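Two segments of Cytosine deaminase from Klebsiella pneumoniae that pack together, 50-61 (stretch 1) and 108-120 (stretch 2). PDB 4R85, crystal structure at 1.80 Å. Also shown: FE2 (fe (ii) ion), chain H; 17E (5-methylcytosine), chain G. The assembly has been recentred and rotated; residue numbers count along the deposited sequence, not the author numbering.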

# COMPACT_ATOMS: atom_id res chain seq x y z
N PRO A 50 -7.54 7.14 -20.37
CA PRO A 50 -7.58 5.84 -21.04
C PRO A 50 -7.55 4.72 -19.99
O PRO A 50 -7.21 4.98 -18.83
CB PRO A 50 -6.31 5.86 -21.90
CG PRO A 50 -5.38 6.82 -21.17
CD PRO A 50 -6.31 7.89 -20.67
N PRO A 51 -7.93 3.49 -20.37
CA PRO A 51 -8.08 2.43 -19.36
C PRO A 51 -6.78 2.10 -18.63
O PRO A 51 -5.69 2.33 -19.15
CB PRO A 51 -8.52 1.21 -20.18
CG PRO A 51 -9.06 1.79 -21.47
CD PRO A 51 -8.26 3.02 -21.73
N PHE A 52 -6.90 1.58 -17.42
CA PHE A 52 -5.72 1.09 -16.74
C PHE A 52 -5.18 -0.13 -17.49
O PHE A 52 -5.93 -0.81 -18.19
CB PHE A 52 -6.03 0.74 -15.28
CG PHE A 52 -6.25 1.94 -14.40
CD1 PHE A 52 -7.46 2.13 -13.77
CD2 PHE A 52 -5.24 2.86 -14.20
CE1 PHE A 52 -7.67 3.23 -12.95
CE2 PHE A 52 -5.44 3.97 -13.38
CZ PHE A 52 -6.66 4.15 -12.76
N VAL A 53 -3.88 -0.38 -17.34
CA VAL A 53 -3.23 -1.51 -17.97
C VAL A 53 -2.63 -2.41 -16.89
O VAL A 53 -2.08 -1.93 -15.91
CB VAL A 53 -2.11 -1.03 -18.92
CG1 VAL A 53 -1.43 -2.21 -19.60
CG2 VAL A 53 -2.65 -0.04 -19.95
N GLU A 54 -2.77 -3.72 -17.07
CA GLU A 54 -2.08 -4.68 -16.22
C GLU A 54 -1.08 -5.38 -17.11
O GLU A 54 -1.40 -6.39 -17.74
CB GLU A 54 -3.06 -5.69 -15.63
CG GLU A 54 -2.36 -6.77 -14.80
CD GLU A 54 -1.24 -6.20 -13.94
OE1 GLU A 54 -1.55 -5.66 -12.85
OE2 GLU A 54 -0.05 -6.27 -14.34
N PRO A 55 0.15 -4.85 -17.18
CA PRO A 55 1.12 -5.34 -18.17
C PRO A 55 1.87 -6.59 -17.73
O PRO A 55 2.72 -7.05 -18.48
CB PRO A 55 2.11 -4.17 -18.28
CG PRO A 55 2.09 -3.56 -16.90
CD PRO A 55 0.67 -3.71 -16.40
N HIS A 56 1.58 -7.10 -16.54
CA HIS A 56 2.28 -8.28 -16.04
C HIS A 56 1.52 -8.96 -14.91
O HIS A 56 1.54 -8.51 -13.76
CB HIS A 56 3.68 -7.88 -15.55
CG HIS A 56 4.56 -9.04 -15.24
ND1 HIS A 56 5.82 -9.18 -15.79
CD2 HIS A 56 4.38 -10.11 -14.44
CE1 HIS A 56 6.37 -10.30 -15.34
NE2 HIS A 56 5.51 -10.88 -14.53
N ILE A 57 0.87 -10.07 -15.24
CA ILE A 57 0.14 -10.87 -14.26
C ILE A 57 0.25 -12.33 -14.69
O ILE A 57 0.48 -12.60 -15.87
CB ILE A 57 -1.34 -10.42 -14.19
CG1 ILE A 57 -2.09 -11.13 -13.05
CG2 ILE A 57 -2.03 -10.58 -15.55
CD1 ILE A 57 -3.33 -10.37 -12.59
N HIS A 58 0.13 -13.26 -13.73
CA HIS A 58 0.17 -14.68 -14.04
C HIS A 58 -1.22 -15.28 -13.88
O HIS A 58 -1.55 -15.81 -12.81
CB HIS A 58 1.13 -15.42 -13.11
CG HIS A 58 2.56 -14.99 -13.23
ND1 HIS A 58 3.51 -15.75 -13.87
CD2 HIS A 58 3.19 -13.88 -12.79
CE1 HIS A 58 4.68 -15.13 -13.82
NE2 HIS A 58 4.51 -13.99 -13.17
N LEU A 59 -2.01 -15.21 -14.94
CA LEU A 59 -3.40 -15.70 -14.89
C LEU A 59 -3.51 -17.21 -14.77
O LEU A 59 -4.53 -17.72 -14.31
CB LEU A 59 -4.19 -15.21 -16.10
CG LEU A 59 -4.50 -13.72 -16.11
CD1 LEU A 59 -5.31 -13.34 -17.33
CD2 LEU A 59 -5.21 -13.33 -14.81
N ASP A 60 -2.49 -17.95 -15.19
CA ASP A 60 -2.56 -19.40 -15.07
C ASP A 60 -2.53 -19.84 -13.61
O ASP A 60 -3.16 -20.83 -13.23
CB ASP A 60 -1.50 -20.12 -15.92
CG ASP A 60 -0.07 -19.78 -15.52
OD1 ASP A 60 0.82 -20.60 -15.83
OD2 ASP A 60 0.17 -18.71 -14.91
N ALA A 61 -1.82 -19.08 -12.78
CA ALA A 61 -1.62 -19.45 -11.37
C ALA A 61 -2.57 -18.72 -10.42
O ALA A 61 -2.60 -19.01 -9.23
CB ALA A 61 -0.17 -19.21 -10.96
N ASP A 108 -13.42 -4.78 -12.98
CA ASP A 108 -14.03 -3.99 -11.91
C ASP A 108 -13.19 -2.77 -11.56
O ASP A 108 -13.72 -1.75 -11.12
CB ASP A 108 -14.25 -4.82 -10.65
CG ASP A 108 -15.41 -5.80 -10.79
OD1 ASP A 108 -16.22 -5.65 -11.73
OD2 ASP A 108 -15.50 -6.71 -9.93
N PHE A 109 -11.88 -2.87 -11.76
CA PHE A 109 -10.98 -1.78 -11.44
C PHE A 109 -10.44 -1.01 -12.66
O PHE A 109 -9.40 -0.35 -12.58
CB PHE A 109 -9.85 -2.27 -10.52
CG PHE A 109 -10.29 -2.50 -9.11
CD1 PHE A 109 -10.52 -1.43 -8.26
CD2 PHE A 109 -10.49 -3.79 -8.64
CE1 PHE A 109 -10.94 -1.63 -6.95
CE2 PHE A 109 -10.89 -4.01 -7.33
CZ PHE A 109 -11.12 -2.93 -6.48
N GLY A 110 -11.16 -1.09 -13.77
CA GLY A 110 -10.87 -0.26 -14.93
C GLY A 110 -9.79 -0.74 -15.88
O GLY A 110 -9.36 0.00 -16.76
N VAL A 111 -9.36 -1.98 -15.72
CA VAL A 111 -8.31 -2.52 -16.59
C VAL A 111 -8.91 -3.09 -17.87
O VAL A 111 -9.78 -3.95 -17.81
CB VAL A 111 -7.53 -3.64 -15.88
CG1 VAL A 111 -6.55 -4.26 -16.86
CG2 VAL A 111 -6.81 -3.09 -14.66
N GLN A 112 -8.43 -2.62 -19.02
CA GLN A 112 -8.91 -3.14 -20.30
C GLN A 112 -7.79 -3.77 -21.14
O GLN A 112 -8.04 -4.30 -22.22
CB GLN A 112 -9.60 -2.05 -21.11
CG GLN A 112 -10.93 -1.55 -20.51
CD GLN A 112 -11.69 -0.67 -21.49
OE1 GLN A 112 -11.64 -0.89 -22.70
NE2 GLN A 112 -12.37 0.35 -20.96
N HIS A 113 -6.56 -3.65 -20.65
CA HIS A 113 -5.40 -4.22 -21.33
C HIS A 113 -4.59 -5.05 -20.35
O HIS A 113 -4.23 -4.59 -19.27
CB HIS A 113 -4.55 -3.10 -21.94
CG HIS A 113 -5.27 -2.33 -23.00
ND1 HIS A 113 -5.42 -2.81 -24.29
CD2 HIS A 113 -5.91 -1.15 -22.96
CE1 HIS A 113 -6.11 -1.93 -25.00
NE2 HIS A 113 -6.42 -0.91 -24.21
N VAL A 114 -4.34 -6.30 -20.73
CA VAL A 114 -3.69 -7.24 -19.83
C VAL A 114 -2.65 -8.06 -20.58
O VAL A 114 -2.91 -8.54 -21.67
CB VAL A 114 -4.73 -8.23 -19.24
CG1 VAL A 114 -4.04 -9.29 -18.35
CG2 VAL A 114 -5.81 -7.49 -18.47
N ARG A 115 -1.47 -8.22 -19.99
CA ARG A 115 -0.50 -9.16 -20.51
C ARG A 115 -0.27 -10.24 -19.46
O ARG A 115 0.18 -9.95 -18.35
CB ARG A 115 0.82 -8.45 -20.87
CG ARG A 115 1.93 -9.41 -21.29
CD ARG A 115 3.22 -8.65 -21.62
NE ARG A 115 3.15 -8.03 -22.94
CZ ARG A 115 4.14 -7.30 -23.45
NH1 ARG A 115 5.24 -7.10 -22.73
NH2 ARG A 115 4.02 -6.77 -24.67
N THR A 116 -0.61 -11.48 -19.80
CA THR A 116 -0.45 -12.56 -18.84
C THR A 116 0.72 -13.44 -19.23
O THR A 116 0.92 -13.72 -20.41
CB THR A 116 -1.72 -13.45 -18.69
OG1 THR A 116 -1.51 -14.41 -17.65
CG2 THR A 116 -2.04 -14.19 -19.99
N HIS A 117 1.51 -13.84 -18.24
CA HIS A 117 2.50 -14.88 -18.45
C HIS A 117 1.81 -16.23 -18.20
O HIS A 117 0.94 -16.33 -17.34
CB HIS A 117 3.70 -14.67 -17.52
CG HIS A 117 4.45 -13.41 -17.82
ND1 HIS A 117 5.67 -13.40 -18.45
CD2 HIS A 117 4.11 -12.11 -17.63
CE1 HIS A 117 6.06 -12.14 -18.62
NE2 HIS A 117 5.13 -11.35 -18.13
N VAL A 118 2.17 -17.24 -18.99
CA VAL A 118 1.66 -18.59 -18.80
C VAL A 118 2.82 -19.56 -18.78
O VAL A 118 3.64 -19.55 -19.69
CB VAL A 118 0.72 -19.01 -19.95
CG1 VAL A 118 0.11 -20.40 -19.65
CG2 VAL A 118 -0.36 -17.98 -20.15
N ASP A 119 2.89 -20.40 -17.76
CA ASP A 119 3.99 -21.35 -17.61
C ASP A 119 3.91 -22.41 -18.73
O ASP A 119 2.93 -23.14 -18.83
CB ASP A 119 3.93 -21.99 -16.22
CG ASP A 119 5.05 -22.99 -15.97
OD1 ASP A 119 5.00 -23.65 -14.90
OD2 ASP A 119 5.98 -23.12 -16.79
N VAL A 120 4.94 -22.46 -19.57
CA VAL A 120 4.98 -23.43 -20.67
C VAL A 120 5.96 -24.57 -20.38
O VAL A 120 6.15 -25.45 -21.21
CB VAL A 120 5.29 -22.78 -22.03
CG1 VAL A 120 4.23 -21.74 -22.39
CG2 VAL A 120 6.68 -22.14 -22.03
FE FE2 H . 6.03 -12.27 -12.83
N1 17E G . 7.07 -17.02 -11.19
C2 17E G . 8.17 -16.28 -11.11
O2 17E G . 9.36 -16.79 -11.56
N3 17E G . 8.16 -15.04 -10.60
C4 17E G . 7.01 -14.51 -10.15
N4 17E G . 7.00 -13.19 -9.61
C5 17E G . 5.82 -15.25 -10.21
C6 17E G . 5.89 -16.53 -10.75
CM5 17E G . 4.54 -14.67 -9.72
O HOH W 1 4.79 -8.76 -18.35
O HOH W 2 0.76 -23.18 -16.83

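The strand that begins at F52 and the strand 111-119 run parallel, 3° apart in direction, and the backbone pairing alternates as parallel sheets require. F52 N donates to G110 O (3.0 Å) and Q112 N returns a bond to F52 O (3.2 Å); E54 N to H113 O (2.8 Å) and R115 N to E54 O (2.9 Å) repeat the pattern. A beta bulge then shifts the register by one residue between E54 and I57. Pairing resumes beyond it, with I57 N bonded to R115 O (3.2 Å) and H117 N to I57 O (2.9 Å). Within the bulge, the E54 side chain accepts from the backbone, H56 N to OE2 of E54 at 2.9 Å, and P55 has no amide hydrogen to satisfy.

Beyond the last backbone bond, H117 N to I57 O, side chains take over as partners: L59 N donates to T116 OG1 (2.9 Å), and D119 N to D60 OD1 (2.8 Å, nearly linear). F52, E54, I57, V111, V114 and T116 share one face of the sheet, where I57 CG2 packs 3.7 Å from V114 CG1.

The histidines H56 and H58 bind the iron through their NE2 atoms, each 2.3 Å from FE. H117 lies beside them; its NE2 sits over one face of the H56 ring, 3.2 Å from H56 CE1, and water 1 links H117 NE2 (2.6 Å) to P55 O (2.7 Å).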